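PDB 2RBD: BH2358 protein from Bacillus halodurans C-125, which is of unknown function but is thought to be a spore coat protein, built as a four-helix bundle from a family in the ferritin clan. Local coordinates for residues A[25-30]-A[76-81]; A[35-40]-A[54-59]. One frame throughout, in Å; residues are numbered along the deposited sequence. Where two conformers were deposited one is given.

Contact 1: A[25-30]-A[76-81]; sequences YLSTNN and GLPPAP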
loop_
_atom_site.group_PDB
_atom_site.type_symbol
_atom_site.label_atom_id
_atom_site.label_comp_id
_atom_site.label_asym_id
_atom_site.label_seq_id
_atom_site.Cartn_x
_atom_site.Cartn_y
_atom_site.Cartn_z
ATOM N N TYR A 25 9.919 -0.169 -11.171
ATOM C CA TYR A 25 10.871 -0.596 -10.162
ATOM C C TYR A 25 12.316 -0.310 -10.590
ATOM O O TYR A 25 13.174 0.158 -9.845
ATOM C CB TYR A 25 10.636 -2.088 -9.851
ATOM C CG TYR A 25 11.385 -2.623 -8.651
ATOM C CD1 TYR A 25 12.700 -3.045 -8.764
ATOM C CD2 TYR A 25 10.774 -2.712 -7.383
ATOM C CE1 TYR A 25 13.357 -3.578 -7.686
ATOM C CE2 TYR A 25 11.455 -3.224 -6.309
ATOM C CZ TYR A 25 12.752 -3.632 -6.445
ATOM O OH TYR A 25 13.470 -4.193 -5.397
ATOM N N LEU A 26 12.628 -0.660 -11.822
ATOM C CA LEU A 26 13.943 -0.369 -12.400
ATOM C C LEU A 26 14.220 1.147 -12.422
ATOM O O LEU A 26 15.292 1.585 -12.060
ATOM C CB LEU A 26 13.988 -0.960 -13.818
ATOM C CG LEU A 26 15.232 -0.671 -14.655
ATOM C CD1 LEU A 26 16.536 -1.069 -13.925
ATOM C CD2 LEU A 26 15.123 -1.356 -16.045
ATOM N N SER A 27 13.248 1.941 -12.861
ATOM C CA SER A 27 13.405 3.384 -12.826
ATOM C C SER A 27 13.628 3.907 -11.393
ATOM O O SER A 27 14.475 4.780 -11.178
ATOM C CB SER A 27 12.215 4.072 -13.524
ATOM O OG SER A 27 12.496 5.440 -13.788
ATOM N N THR A 28 12.860 3.392 -10.433
ATOM C CA THR A 28 13.035 3.744 -9.015
ATOM C C THR A 28 14.473 3.436 -8.563
ATOM O O THR A 28 15.142 4.300 -7.968
ATOM C CB THR A 28 11.973 3.085 -8.157
ATOM O OG1 THR A 28 10.689 3.529 -8.630
ATOM C CG2 THR A 28 12.157 3.519 -6.680
ATOM N N ASN A 29 14.952 2.238 -8.885
ATOM C CA ASN A 29 16.328 1.868 -8.571
ATOM C C ASN A 29 17.325 2.854 -9.209
ATOM O O ASN A 29 18.287 3.257 -8.557
ATOM C CB ASN A 29 16.673 0.446 -9.006
ATOM C CG ASN A 29 16.262 -0.622 -7.994
ATOM O OD1 ASN A 29 15.660 -0.307 -6.967
ATOM N ND2 ASN A 29 16.590 -1.882 -8.286
ATOM N N ASN A 30 17.133 3.207 -10.468
ATOM C CA ASN A 30 18.055 4.129 -11.121
ATOM C C ASN A 30 18.129 5.448 -10.384
ATOM O O ASN A 30 19.195 6.043 -10.216
ATOM C CB ASN A 30 17.587 4.377 -12.564
ATOM C CG ASN A 30 17.811 3.205 -13.489
ATOM O OD1 ASN A 30 18.648 2.332 -13.250
ATOM N ND2 ASN A 30 17.099 3.238 -14.618
ATOM N N GLY A 76 11.181 -1.061 -23.748
ATOM C CA GLY A 76 12.180 -0.026 -23.602
ATOM C C GLY A 76 12.568 0.214 -22.170
ATOM O O GLY A 76 11.724 0.227 -21.285
ATOM N N LEU A 77 13.848 0.437 -21.961
ATOM C CA LEU A 77 14.387 0.677 -20.618
ATOM C C LEU A 77 14.300 2.135 -20.261
ATOM O O LEU A 77 14.390 2.996 -21.127
ATOM C CB LEU A 77 15.851 0.199 -20.505
ATOM C CG LEU A 77 16.147 -1.277 -20.779
ATOM C CD1 LEU A 77 17.595 -1.659 -20.445
ATOM C CD2 LEU A 77 15.174 -2.187 -20.029
ATOM N N PRO A 78 14.108 2.433 -18.971
ATOM C CA PRO A 78 14.090 3.826 -18.552
ATOM C C PRO A 78 15.511 4.402 -18.513
ATOM O O PRO A 78 16.444 3.709 -18.180
ATOM C CB PRO A 78 13.515 3.760 -17.119
ATOM C CG PRO A 78 13.869 2.440 -16.647
ATOM C CD PRO A 78 13.931 1.506 -17.840
ATOM N N PRO A 79 15.675 5.665 -18.827
ATOM C CA PRO A 79 17.000 6.270 -18.779
ATOM C C PRO A 79 17.433 6.489 -17.340
ATOM O O PRO A 79 16.651 6.998 -16.553
ATOM C CB PRO A 79 16.801 7.591 -19.498
ATOM C CG PRO A 79 15.349 7.890 -19.287
ATOM C CD PRO A 79 14.640 6.586 -19.310
ATOM N N ALA A 80 18.669 6.131 -17.043
ATOM C CA ALA A 80 19.261 6.276 -15.726
ATOM C C ALA A 80 20.178 7.488 -15.623
ATOM O O ALA A 80 20.938 7.784 -16.546
ATOM C CB ALA A 80 20.059 5.054 -15.417
ATOM N N PRO A 81 20.127 8.210 -14.498
ATOM C CA PRO A 81 21.160 9.233 -14.291
ATOM C C PRO A 81 22.555 8.648 -14.246
ATOM O O PRO A 81 22.732 7.493 -13.872
ATOM C CB PRO A 81 20.807 9.809 -12.936
ATOM C CG PRO A 81 19.389 9.521 -12.766
ATOM C CD PRO A 81 19.134 8.200 -13.426
HETATM O O HOH W 1 15.280 5.677 -14.717
HETATM O O HOH W 2 21.555 5.860 -11.786
HETATM O O HOH W 3 17.357 1.330 -17.185
#
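L26, S27 and N30 line up along one side of helix 16-42 and meet P78, A80 and P81. The L26 side chain crosses the P78 ring at about a right angle: CG, anti to the backbone N (chi1 175°), packs against P78 CG and CD, and CD2 comes 3.6 Å from P78 CD. S27 CB sits 3.8 Å from P78 CB, and P78 also touches W23 of the same helix. The N30 side chain packs on the A80 methyl. Its CB lies 3.8 Å from A80 CB; its CG, anti to the carbonyl carbon (chi1 -73°), comes closer, 3.5 Å from the same methyl; OD1 and ND2 also pack against it. No direct hydrogen bond joins the two segments. The proline-rich segment is extended, with backbone angles near polyproline II, and belongs to the long link between helices 46-72 and 100-124, which runs over the outside of a ferritin-like four-helix bundle. Water carries the polar traffic between loop and helix. N30 ND2 donates to water 1 at 3.0 Å, and water 1, also bonded to S27 OG, donates in turn to P79 O at 2.6 Å. The same ND2 donates to water 3 at 3.2 Å, which is bonded to P78 O at 2.7 Å. An alanine at N30 would probably cost both waters their amide donor and weaken the hold on these two carbonyls, with the A80 methyl losing its closest partner. At the backbone, water 2 lies between N30 O and P81 O, while P81 CD packs against N30 O.

Contact 2: A[35-40]-A[54-59]; sequences GYRSFI and EAIQAM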
loop_
_atom_site.group_PDB
_atom_site.type_symbol
_atom_site.label_atom_id
_atom_site.label_comp_id
_atom_site.label_asym_id
_atom_site.label_seq_id
_atom_site.Cartn_x
_atom_site.Cartn_y
_atom_site.Cartn_z
ATOM N N GLY A 35 20.738 9.124 -6.204
ATOM C CA GLY A 35 20.653 9.832 -4.915
ATOM C C GLY A 35 21.619 9.316 -3.876
ATOM O O GLY A 35 22.233 10.094 -3.157
ATOM N N TYR A 36 21.765 8.003 -3.810
ATOM C CA TYR A 36 22.661 7.405 -2.847
ATOM C C TYR A 36 24.136 7.691 -3.204
ATOM O O TYR A 36 24.950 7.845 -2.328
ATOM C CB TYR A 36 22.437 5.897 -2.730
ATOM C CG TYR A 36 21.151 5.484 -2.076
ATOM C CD1 TYR A 36 20.102 6.367 -1.874
ATOM C CD2 TYR A 36 20.940 4.161 -1.774
ATOM C CE1 TYR A 36 18.892 5.935 -1.287
ATOM C CE2 TYR A 36 19.743 3.732 -1.192
ATOM C CZ TYR A 36 18.745 4.608 -0.968
ATOM O OH TYR A 36 17.562 4.142 -0.420
ATOM N N ARG A 37 24.469 7.733 -4.491
ATOM C CA ARG A 37 25.810 8.164 -4.885
ATOM C C ARG A 37 26.076 9.604 -4.428
ATOM O O ARG A 37 27.188 9.951 -4.003
ATOM C CB ARG A 37 25.961 7.984 -6.381
ATOM C CG ARG A 37 26.203 6.532 -6.763
ATOM C CD ARG A 37 26.180 6.381 -8.270
ATOM N NE ARG A 37 26.763 5.106 -8.682
ATOM C CZ ARG A 37 26.679 4.647 -9.924
ATOM N NH1 ARG A 37 25.958 5.255 -10.842
ATOM N NH2 ARG A 37 27.312 3.544 -10.253
ATOM N N SER A 38 25.038 10.438 -4.455
ATOM C CA SER A 38 25.200 11.788 -3.892
ATOM C C SER A 38 25.356 11.695 -2.376
ATOM O O SER A 38 26.289 12.264 -1.815
ATOM C CB SER A 38 24.028 12.679 -4.238
ATOM O OG SER A 38 24.261 13.985 -3.746
ATOM N N PHE A 39 24.520 10.883 -1.713
ATOM C CA PHE A 39 24.648 10.698 -0.263
ATOM C C PHE A 39 26.029 10.213 0.175
ATOM O O PHE A 39 26.492 10.620 1.217
ATOM C CB PHE A 39 23.602 9.733 0.251
ATOM C CG PHE A 39 22.193 10.288 0.327
ATOM C CD1 PHE A 39 21.906 11.647 0.355
ATOM C CD2 PHE A 39 21.151 9.402 0.456
ATOM C CE1 PHE A 39 20.580 12.097 0.463
ATOM C CE2 PHE A 39 19.834 9.833 0.554
ATOM C CZ PHE A 39 19.561 11.182 0.543
ATOM N N ILE A 40 26.695 9.377 -0.612
ATOM C CA ILE A 40 28.062 8.965 -0.269
ATOM C C ILE A 40 28.947 10.193 -0.061
ATOM O O ILE A 40 29.726 10.250 0.870
ATOM C CB ILE A 40 28.668 8.023 -1.368
ATOM C CG1 ILE A 40 28.274 6.573 -1.074
ATOM C CG2 ILE A 40 30.202 8.129 -1.461
ATOM C CD1 ILE A 40 28.139 5.751 -2.330
ATOM N N GLU A 54 26.687 -0.766 -0.148
ATOM C CA GLU A 54 26.050 -2.060 -0.274
ATOM C C GLU A 54 24.687 -1.948 -0.953
ATOM O O GLU A 54 24.335 -2.779 -1.779
ATOM C CB GLU A 54 25.887 -2.675 1.095
ATOM C CG GLU A 54 25.219 -4.043 1.028
ATOM C CD GLU A 54 25.067 -4.757 2.349
ATOM O OE1 GLU A 54 25.691 -4.287 3.340
ATOM O OE2 GLU A 54 24.314 -5.790 2.326
ATOM N N ALA A 55 23.920 -0.941 -0.572
ATOM C CA ALA A 55 22.639 -0.714 -1.208
ATOM C C ALA A 55 22.753 -0.464 -2.704
ATOM O O ALA A 55 21.952 -1.003 -3.476
ATOM C CB ALA A 55 21.893 0.432 -0.540
ATOM N N ILE A 56 23.710 0.389 -3.088
ATOM C CA ILE A 56 23.957 0.670 -4.511
ATOM C C ILE A 56 24.266 -0.626 -5.241
ATOM O O ILE A 56 23.706 -0.902 -6.295
ATOM C CB ILE A 56 25.087 1.675 -4.666
ATOM C CG1 ILE A 56 24.648 3.062 -4.142
ATOM C CG2 ILE A 56 25.531 1.769 -6.141
ATOM C CD1 ILE A 56 25.808 4.016 -3.807
ATOM N N GLN A 57 25.138 -1.445 -4.689
ATOM C CA GLN A 57 25.531 -2.676 -5.361
ATOM C C GLN A 57 24.343 -3.645 -5.477
ATOM O O GLN A 57 24.147 -4.290 -6.497
ATOM C CB GLN A 57 26.713 -3.294 -4.591
ATOM C CG GLN A 57 27.455 -4.382 -5.332
ATOM C CD GLN A 57 28.682 -4.894 -4.575
ATOM O OE1 GLN A 57 29.468 -4.119 -3.997
ATOM N NE2 GLN A 57 28.851 -6.208 -4.592
ATOM N N ALA A 58 23.548 -3.728 -4.417
ATOM C CA ALA A 58 22.349 -4.583 -4.395
ATOM C C ALA A 58 21.355 -4.162 -5.472
ATOM O O ALA A 58 20.812 -4.996 -6.197
ATOM C CB ALA A 58 21.700 -4.583 -3.006
HETATM N N MSE A 59 21.179 -2.860 -5.635
HETATM C CA MSE A 59 20.258 -2.355 -6.660
HETATM C C MSE A 59 20.787 -2.570 -8.052
HETATM O O MSE A 59 20.026 -2.885 -8.972
HETATM C CB MSE A 59 19.971 -0.884 -6.416
HETATM C CG MSE A 59 19.071 -0.666 -5.185
HETATM SE SE MSE A 59 18.431 1.137 -4.955
HETATM C CE MSE A 59 20.080 2.000 -4.428
#
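Y36 and I56, whose CA atoms are 7.1 Å apart, mark the nearest backbone approach of two antiparallel helix segments, with axes 10.2 Å apart and N-to-C directions 158° from each other. They belong to helices 16-42 and 46-72, successive in the chain and joined by a short turn, one antiparallel pair of the ferritin-like bundle. The contact is apolar and buried. Y36 makes three contacts: its CB meets I56 CG1 at 3.9 Å, its ring edge takes A55 CB near the ring plane, 4.0 Å from CE2, and its CD2 and CE2 receive the methyl of M59. Its hydroxyl continues past the pair to a hydrogen bond with D110 of helix 100-124. I56 CD1 also rests 3.9 Å from R37 CG, the aliphatic start of a side chain that lies extended as far as NE. I40 CD1 approaches I56 CD1 too, but in one of two modelled conformers and too tightly to be relied on. M59, present as selenomethionine, makes a Met-aromatic contact and crosses Y36 at about a right angle: SE lies 5.4 Å from the ring centroid, 36° off the ring normal, and a bend at chi3 (-71°) sets CE 3.5 Å from Y36 CD2.

In the fold
Contacts 1 and 2 share helix 16-42, their centres about 14 Å apart. Contact 2 joins that helix to helix 46-72 inside the bundle, its centre about 8 Å from the centre of the chain; contact 1 binds the outer connection to it, about 12 Å from that centre. They meet in plain packing, N29 ND2 against M59 O; the N29 amide donates its hydrogen bonds to E62 and N63. Tetraethylene glycol, probably from the crystallisation liquor, is hydrogen-bonded to N29 OD1 and found about 4 Å from the M59 side chain; such a molecule may mark a pocket. I159 of a second subunit packs on S27 and P79, and its A96 and F98 on S38 and F39.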